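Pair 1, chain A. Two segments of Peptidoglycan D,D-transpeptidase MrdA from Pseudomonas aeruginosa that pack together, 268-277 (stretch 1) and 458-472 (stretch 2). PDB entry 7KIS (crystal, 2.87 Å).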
# COMPACT_ATOMS: atom_id res chain seq x y z
N GLY A 268 2.63 5.33 -11.41
CA GLY A 268 2.19 5.38 -10.03
C GLY A 268 1.98 3.99 -9.46
O GLY A 268 2.59 3.02 -9.91
N ALA A 269 1.10 3.92 -8.46
CA ALA A 269 0.86 2.68 -7.74
C ALA A 269 -0.55 2.67 -7.16
O ALA A 269 -1.07 3.71 -6.74
CB ALA A 269 1.89 2.48 -6.63
N ILE A 270 -1.16 1.49 -7.13
CA ILE A 270 -2.49 1.28 -6.56
C ILE A 270 -2.46 -0.00 -5.73
O ILE A 270 -2.00 -1.04 -6.21
CB ILE A 270 -3.58 1.19 -7.64
CG1 ILE A 270 -3.70 2.52 -8.40
CG2 ILE A 270 -4.92 0.81 -7.03
CD1 ILE A 270 -4.65 2.45 -9.57
N VAL A 271 -2.96 0.07 -4.50
CA VAL A 271 -2.99 -1.07 -3.59
C VAL A 271 -4.38 -1.16 -2.98
O VAL A 271 -4.85 -0.19 -2.36
CB VAL A 271 -1.93 -0.95 -2.48
CG1 VAL A 271 -2.03 -2.14 -1.53
CG2 VAL A 271 -0.54 -0.87 -3.09
N ALA A 272 -5.04 -2.30 -3.15
CA ALA A 272 -6.37 -2.54 -2.59
C ALA A 272 -6.28 -3.64 -1.54
O ALA A 272 -5.64 -4.67 -1.76
CB ALA A 272 -7.36 -2.93 -3.68
N ILE A 273 -6.93 -3.42 -0.40
CA ILE A 273 -6.86 -4.32 0.75
C ILE A 273 -8.26 -4.63 1.24
O ILE A 273 -9.11 -3.74 1.35
CB ILE A 273 -6.01 -3.72 1.89
CG1 ILE A 273 -4.57 -3.48 1.43
CG2 ILE A 273 -6.08 -4.60 3.12
CD1 ILE A 273 -3.57 -3.38 2.56
N GLN A 274 -8.52 -5.92 1.53
CA GLN A 274 -9.71 -6.31 2.27
C GLN A 274 -9.40 -6.17 3.76
O GLN A 274 -8.66 -6.98 4.31
CB GLN A 274 -10.13 -7.74 1.92
CG GLN A 274 -11.50 -8.11 2.47
CD GLN A 274 -12.14 -9.28 1.73
OE1 GLN A 274 -11.70 -10.42 1.85
NE2 GLN A 274 -13.20 -9.00 0.98
N PRO A 275 -9.98 -5.17 4.43
CA PRO A 275 -9.51 -4.85 5.80
C PRO A 275 -9.80 -5.93 6.83
O PRO A 275 -9.01 -6.08 7.77
CB PRO A 275 -10.26 -3.55 6.12
CG PRO A 275 -11.50 -3.62 5.28
CD PRO A 275 -11.10 -4.32 4.01
N SER A 276 -10.88 -6.69 6.69
CA SER A 276 -11.21 -7.68 7.72
C SER A 276 -10.28 -8.88 7.66
O SER A 276 -9.96 -9.47 8.71
CB SER A 276 -12.66 -8.14 7.59
OG SER A 276 -12.81 -9.04 6.50
N THR A 277 -9.83 -9.27 6.47
CA THR A 277 -8.96 -10.42 6.31
C THR A 277 -7.50 -10.05 6.07
O THR A 277 -6.62 -10.87 6.35
CB THR A 277 -9.44 -11.29 5.13
OG1 THR A 277 -9.45 -10.50 3.93
CG2 THR A 277 -10.84 -11.82 5.40
N THR A 458 5.50 4.20 2.09
CA THR A 458 5.24 3.38 0.92
C THR A 458 3.74 3.25 0.68
O THR A 458 2.95 3.26 1.63
CB THR A 458 5.86 1.99 1.09
OG1 THR A 458 5.32 1.37 2.26
CG2 THR A 458 7.37 2.09 1.22
N PRO A 459 3.32 3.12 -0.59
CA PRO A 459 1.88 3.01 -0.88
C PRO A 459 1.20 1.84 -0.21
O PRO A 459 -0.03 1.81 -0.14
CB PRO A 459 1.85 2.88 -2.41
CG PRO A 459 3.11 3.52 -2.87
CD PRO A 459 4.13 3.20 -1.81
N ILE A 460 1.95 0.86 0.30
CA ILE A 460 1.34 -0.22 1.06
C ILE A 460 1.18 0.18 2.52
O ILE A 460 0.18 -0.16 3.16
CB ILE A 460 2.17 -1.52 0.91
CG1 ILE A 460 1.66 -2.60 1.86
CG2 ILE A 460 3.65 -1.24 1.13
CD1 ILE A 460 0.28 -3.10 1.54
N GLN A 461 2.15 0.92 3.06
CA GLN A 461 1.99 1.50 4.40
C GLN A 461 0.77 2.40 4.46
O GLN A 461 0.08 2.46 5.48
CB GLN A 461 3.25 2.27 4.79
CG GLN A 461 4.30 1.44 5.50
CD GLN A 461 5.63 2.16 5.62
OE1 GLN A 461 5.83 3.21 5.00
NE2 GLN A 461 6.54 1.61 6.41
N LEU A 462 0.49 3.12 3.37
CA LEU A 462 -0.71 3.95 3.31
C LEU A 462 -1.97 3.09 3.26
O LEU A 462 -2.93 3.35 3.99
CB LEU A 462 -0.65 4.87 2.09
CG LEU A 462 0.07 6.22 2.21
CD1 LEU A 462 1.54 6.08 1.88
CD2 LEU A 462 -0.59 7.24 1.30
N ALA A 463 -1.98 2.07 2.40
CA ALA A 463 -3.16 1.23 2.26
C ALA A 463 -3.45 0.46 3.54
O ALA A 463 -4.62 0.24 3.88
CB ALA A 463 -2.98 0.26 1.09
N GLN A 464 -2.41 0.04 4.26
CA GLN A 464 -2.63 -0.64 5.53
C GLN A 464 -3.21 0.31 6.57
O GLN A 464 -4.05 -0.09 7.38
CB GLN A 464 -1.32 -1.25 6.03
CG GLN A 464 -1.40 -1.89 7.41
CD GLN A 464 -2.60 -2.82 7.56
OE1 GLN A 464 -2.96 -3.55 6.64
NE2 GLN A 464 -3.21 -2.80 8.74
N MET A 465 -2.77 1.58 6.55
CA MET A 465 -3.39 2.58 7.42
C MET A 465 -4.86 2.77 7.06
O MET A 465 -5.70 2.95 7.95
CB MET A 465 -2.63 3.90 7.31
CG MET A 465 -3.41 5.10 7.79
SD MET A 465 -2.86 6.65 7.04
CE MET A 465 -4.30 7.68 7.33
N THR A 466 -5.18 2.73 5.77
CA THR A 466 -6.57 2.85 5.35
C THR A 466 -7.40 1.66 5.81
O THR A 466 -8.53 1.83 6.28
CB THR A 466 -6.65 3.00 3.83
OG1 THR A 466 -5.59 3.85 3.38
CG2 THR A 466 -7.99 3.60 3.43
N ALA A 467 -6.86 0.45 5.68
CA ALA A 467 -7.54 -0.73 6.20
C ALA A 467 -7.65 -0.68 7.72
O ALA A 467 -8.62 -1.18 8.29
CB ALA A 467 -6.81 -2.00 5.77
N LEU A 468 -6.66 -0.07 8.39
CA LEU A 468 -6.70 0.04 9.84
C LEU A 468 -7.84 0.94 10.30
O LEU A 468 -8.54 0.62 11.27
CB LEU A 468 -5.37 0.57 10.35
CG LEU A 468 -4.77 -0.06 11.61
CD1 LEU A 468 -5.05 -1.55 11.66
CD2 LEU A 468 -3.28 0.22 11.65
N LEU A 469 -8.05 2.07 9.62
CA LEU A 469 -9.18 2.93 9.95
C LEU A 469 -10.50 2.24 9.66
O LEU A 469 -11.50 2.51 10.33
CB LEU A 469 -9.07 4.24 9.18
CG LEU A 469 -7.91 5.15 9.58
CD1 LEU A 469 -7.64 6.20 8.51
CD2 LEU A 469 -8.18 5.80 10.92
N ALA A 470 -10.53 1.37 8.65
CA ALA A 470 -11.73 0.60 8.36
C ALA A 470 -11.95 -0.52 9.38
O ALA A 470 -13.10 -0.86 9.68
CB ALA A 470 -11.65 0.02 6.95
N ASN A 471 -10.88 -1.08 9.92
CA ASN A 471 -10.94 -2.24 10.81
C ASN A 471 -11.11 -1.87 12.27
O ASN A 471 -11.10 -2.77 13.12
CB ASN A 471 -9.69 -3.10 10.64
CG ASN A 471 -10.01 -4.57 10.51
OD1 ASN A 471 -11.17 -4.96 10.36
ND2 ASN A 471 -8.98 -5.41 10.58
N LYS A 472 -11.26 -0.58 12.59
CA LYS A 472 -11.39 -0.11 13.97
C LYS A 472 -10.19 -0.50 14.83
O LYS A 472 -10.33 -0.72 16.04
CB LYS A 472 -12.68 -0.62 14.62
CG LYS A 472 -13.94 -0.32 13.83
CD LYS A 472 -14.13 1.17 13.63
CE LYS A 472 -15.49 1.48 13.03
NZ LYS A 472 -16.59 0.92 13.85

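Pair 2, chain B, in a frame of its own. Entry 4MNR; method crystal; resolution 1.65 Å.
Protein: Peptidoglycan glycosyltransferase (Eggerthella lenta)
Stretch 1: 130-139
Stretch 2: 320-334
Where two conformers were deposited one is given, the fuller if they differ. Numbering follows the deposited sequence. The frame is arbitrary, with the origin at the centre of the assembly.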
# COMPACT_ATOMS: atom_id res chain seq x y z
N GLY B 130 10.68 4.71 2.62
CA GLY B 130 9.39 4.03 2.69
C GLY B 130 8.39 4.56 1.70
O GLY B 130 8.76 5.18 0.69
N ALA B 131 7.11 4.35 1.98
CA ALA B 131 6.08 4.74 1.03
C ALA B 131 4.74 4.88 1.69
O ALA B 131 4.49 4.28 2.75
CB ALA B 131 5.98 3.71 -0.09
N CYS B 132 3.87 5.66 1.06
CA CYS B 132 2.53 5.88 1.59
C CYS B 132 1.53 5.98 0.45
O CYS B 132 1.79 6.68 -0.54
CB CYS B 132 2.53 7.15 2.42
SG CYS B 132 0.90 7.57 3.11
N VAL B 133 0.40 5.28 0.57
CA VAL B 133 -0.67 5.36 -0.42
C VAL B 133 -1.97 5.70 0.31
O VAL B 133 -2.26 5.11 1.35
CB VAL B 133 -0.84 4.02 -1.18
CG1 VAL B 133 -2.09 4.06 -2.07
CG2 VAL B 133 0.41 3.70 -2.01
N VAL B 134 -2.73 6.67 -0.21
CA VAL B 134 -4.02 7.03 0.36
C VAL B 134 -5.02 6.83 -0.76
O VAL B 134 -4.81 7.30 -1.88
CB VAL B 134 -4.06 8.51 0.80
CG1 VAL B 134 -5.41 8.85 1.36
CG2 VAL B 134 -2.98 8.80 1.84
N MSE B 135 -6.12 6.15 -0.45
CA MSE B 135 -7.12 5.81 -1.45
C MSE B 135 -8.51 6.18 -0.98
O MSE B 135 -8.78 6.27 0.23
CB MSE B 135 -7.11 4.30 -1.74
CG MSE B 135 -5.76 3.76 -2.17
SE MSE B 135 -5.89 1.98 -2.94
CE MSE B 135 -6.55 2.53 -4.66
N ASP B 136 -9.41 6.41 -1.94
CA ASP B 136 -10.84 6.49 -1.64
C ASP B 136 -11.39 5.08 -1.83
O ASP B 136 -11.40 4.57 -2.95
CB ASP B 136 -11.54 7.45 -2.60
CG ASP B 136 -13.05 7.55 -2.34
OD1 ASP B 136 -13.61 6.70 -1.60
OD2 ASP B 136 -13.69 8.48 -2.88
N PRO B 137 -11.85 4.44 -0.75
CA PRO B 137 -12.25 3.04 -0.86
C PRO B 137 -13.50 2.84 -1.70
O PRO B 137 -13.77 1.73 -2.15
CB PRO B 137 -12.50 2.61 0.59
CG PRO B 137 -12.81 3.90 1.30
CD PRO B 137 -12.01 4.97 0.62
N ASP B 138 -14.26 3.90 -1.92
CA ASP B 138 -15.52 3.77 -2.64
C ASP B 138 -15.33 3.79 -4.16
O ASP B 138 -16.20 3.33 -4.91
CB ASP B 138 -16.52 4.84 -2.19
CG ASP B 138 -17.02 4.62 -0.77
OD1 ASP B 138 -17.38 3.47 -0.43
OD2 ASP B 138 -17.04 5.59 0.02
N THR B 139 -14.19 4.32 -4.62
CA THR B 139 -13.95 4.45 -6.05
C THR B 139 -12.68 3.78 -6.55
O THR B 139 -12.60 3.45 -7.73
CB THR B 139 -13.80 5.91 -6.49
OG1 THR B 139 -12.69 6.49 -5.80
CG2 THR B 139 -15.06 6.72 -6.22
N THR B 320 3.07 -5.09 -2.49
CA THR B 320 3.34 -3.66 -2.66
C THR B 320 2.55 -2.85 -1.65
O THR B 320 1.60 -3.35 -1.07
CB THR B 320 2.95 -3.20 -4.07
OG1 THR B 320 1.56 -3.48 -4.31
CG2 THR B 320 3.78 -3.91 -5.10
N VAL B 321 2.93 -1.59 -1.44
CA VAL B 321 2.17 -0.74 -0.54
C VAL B 321 0.77 -0.51 -1.13
O VAL B 321 -0.23 -0.47 -0.41
CB VAL B 321 2.90 0.59 -0.28
CG1 VAL B 321 2.10 1.47 0.68
CG2 VAL B 321 4.29 0.28 0.29
N LEU B 322 0.70 -0.42 -2.45
CA LEU B 322 -0.59 -0.31 -3.14
C LEU B 322 -1.48 -1.51 -2.83
O LEU B 322 -2.67 -1.33 -2.54
CB LEU B 322 -0.36 -0.20 -4.66
CG LEU B 322 -1.61 -0.18 -5.53
CD1 LEU B 322 -2.55 0.98 -5.15
CD2 LEU B 322 -1.24 -0.12 -7.01
N GLU B 323 -0.91 -2.72 -2.86
CA GLU B 323 -1.68 -3.92 -2.53
C GLU B 323 -2.19 -3.85 -1.10
O GLU B 323 -3.35 -4.19 -0.84
CB GLU B 323 -0.85 -5.19 -2.73
CG GLU B 323 -1.46 -6.44 -2.10
CD GLU B 323 -2.78 -6.86 -2.74
OE1 GLU B 323 -2.97 -6.68 -3.96
OE2 GLU B 323 -3.65 -7.39 -2.01
N MSE B 324 -1.36 -3.41 -0.16
CA MSE B 324 -1.83 -3.32 1.22
C MSE B 324 -2.92 -2.26 1.40
O MSE B 324 -3.82 -2.43 2.22
CB MSE B 324 -0.67 -3.12 2.21
CG MSE B 324 0.32 -4.27 2.20
SE MSE B 324 -0.51 -6.04 2.31
CE MSE B 324 -1.46 -5.82 4.01
N ALA B 325 -2.87 -1.19 0.62
CA ALA B 325 -3.94 -0.22 0.64
C ALA B 325 -5.21 -0.86 0.09
O ALA B 325 -6.29 -0.64 0.63
CB ALA B 325 -3.56 1.03 -0.16
N MSE B 326 -5.07 -1.66 -0.96
CA MSE B 326 -6.22 -2.39 -1.50
C MSE B 326 -6.83 -3.36 -0.49
O MSE B 326 -8.05 -3.53 -0.43
CB MSE B 326 -5.84 -3.13 -2.79
CG MSE B 326 -5.48 -2.13 -3.91
SE MSE B 326 -4.65 -3.02 -5.43
CE MSE B 326 -6.02 -4.32 -5.72
N VAL B 327 -5.99 -3.99 0.32
CA VAL B 327 -6.50 -4.84 1.40
C VAL B 327 -7.36 -4.00 2.34
O VAL B 327 -8.45 -4.40 2.73
CB VAL B 327 -5.35 -5.53 2.17
CG1 VAL B 327 -5.87 -6.13 3.47
CG2 VAL B 327 -4.71 -6.60 1.32
N GLY B 328 -6.86 -2.82 2.69
CA GLY B 328 -7.63 -1.89 3.49
C GLY B 328 -8.94 -1.47 2.85
O GLY B 328 -9.97 -1.37 3.52
N THR B 329 -8.92 -1.22 1.54
CA THR B 329 -10.16 -0.79 0.89
C THR B 329 -11.20 -1.91 0.88
O THR B 329 -12.39 -1.61 0.94
CB THR B 329 -9.97 -0.21 -0.54
OG1 THR B 329 -9.50 -1.24 -1.43
CG2 THR B 329 -8.99 0.96 -0.52
N ALA B 330 -10.77 -3.17 0.86
CA ALA B 330 -11.72 -4.28 0.91
C ALA B 330 -12.50 -4.24 2.21
O ALA B 330 -13.71 -4.41 2.23
CB ALA B 330 -10.99 -5.61 0.79
N ILE B 331 -11.79 -4.01 3.30
CA ILE B 331 -12.44 -3.96 4.61
C ILE B 331 -13.34 -2.73 4.73
O ILE B 331 -14.45 -2.80 5.28
CB ILE B 331 -11.40 -4.05 5.74
CG1 ILE B 331 -10.60 -5.35 5.60
CG2 ILE B 331 -12.08 -3.97 7.10
CD1 ILE B 331 -11.46 -6.61 5.50
N ALA B 332 -12.88 -1.60 4.18
CA ALA B 332 -13.63 -0.36 4.21
C ALA B 332 -14.90 -0.37 3.34
O ALA B 332 -15.91 0.23 3.69
CB ALA B 332 -12.71 0.80 3.80
N ASN B 333 -14.84 -1.06 2.20
CA ASN B 333 -15.87 -0.96 1.17
C ASN B 333 -16.71 -2.23 1.06
O ASN B 333 -16.95 -2.72 -0.04
CB ASN B 333 -15.20 -0.67 -0.18
CG ASN B 333 -16.16 -0.22 -1.26
OD1 ASN B 333 -17.10 0.56 -1.01
ND2 ASN B 333 -15.93 -0.69 -2.47
N ASP B 334 -17.13 -2.77 2.21
CA ASP B 334 -18.08 -3.89 2.22
C ASP B 334 -17.54 -5.12 1.48
O ASP B 334 -18.31 -5.90 0.89
CB ASP B 334 -19.44 -3.46 1.63
CG ASP B 334 -20.10 -2.35 2.43
OD1 ASP B 334 -19.88 -2.28 3.66
OD2 ASP B 334 -20.84 -1.53 1.83
O HOH W 1 -18.11 1.19 -4.07

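The sharpest difference lies where strand gives way to loop. In pair 1, A:Ile273 packs against a helix position held by A:Ala467, its CG2 3.8 Å from the alanine CB. In pair 2 the same two positions are the selenomethionine B:Met135 and B:Thr329, and the threonine adds a methyl where the alanine stops: B:Thr329 CG2 lies 4.0 Å from B:Met135 CB and 3.9 Å from B:Pro137 CA. The hydroxyl of that threonine, chi1 in p, is spent inside its own helix, OG1 donating to B:Met326 O at 2.9 Å, which leaves the methyl to face the strand. A polar residue thus serves as an apolar one.

The frame around this exchange is nearly constant. Fourteen central residues superpose with an RMSD of 0.4 Å. In both pairs a strand runs along a helix at 8.3 Å (pair 1) or 8.1 Å (pair 2), with crossing angles of -32° and -36°. Alternate strand residues turn their CA-to-CB bonds toward the helix, and the loop proline that follows continues the series: A:Ala269, A:Val271, A:Ile273 and A:Pro275 match B:Ala131, B:Val133, B:Met135 and B:Pro137. Small helix residues receive most of the later ones. A:Val271 CG1 sits 3.7 Å from A:Ala463 CB, and B:Val133 CG1 3.9 Å from B:Ala325 CB; both valines are t. Farther along, A:Pro275 CB meets A:Ala470 CB at 3.9 Å, as B:Pro137 CB meets B:Ala332 CB at 3.7 Å. The matched glycines, A:Gly268 and B:Gly130, have backbone angles that would jam a CB against the preceding carbonyl oxygen, so the strand itself demands glycine there.

The large strand residue has two solutions. A:Ile273 brings CD1 to 4.0 Å from A:Ile460 CD1 and to the same distance from A:Ala463 CB. B:Met135 reaches the matched pair with its selenium, SE standing 4.1 Å from B:Leu322 CD1 and 3.7 Å from B:Ala325 CB. A branched and an unbranched chain thereby fill the same space, their side-chain centres only 0.8 Å apart after superposition.

At the helix start, A:Pro459 and B:Val321 each span two strand positions. The proline sets CG 4.1 Å from A:Ala269 CB and its O 4.0 Å from A:Val271 CG2; the valine uses both methyls, CG2 3.8 Å from B:Ala131 CB and CG1 3.9 Å from B:Val133 CG2. Just before, a threonine caps each helix, A:Thr458 OG1 accepting from A:Gln461 N at 3.3 Å and B:Thr320 OG1 from B:Glu323 N at 3.0 Å.

No direct hydrogen bond joins the stretches in either pair, so apolar fit carries most of the contact. The matched asparagines bring ND2 near the proline oxygen at a poor angle, A:Asn471 ND2 2.9 Å from A:Pro275 O and B:Asn333 ND2 3.3 Å from B:Pro137 O. Pair 2 also has a modelled water, donating to B:Asp138 O at 3.0 Å and accepting from B:Asn333 ND2 at 3.3 Å. The rule to read is that the small partner sits on the strand at the helix start and mostly on the helix farther along, with A:Ile460 and B:Leu322 as large helix partners.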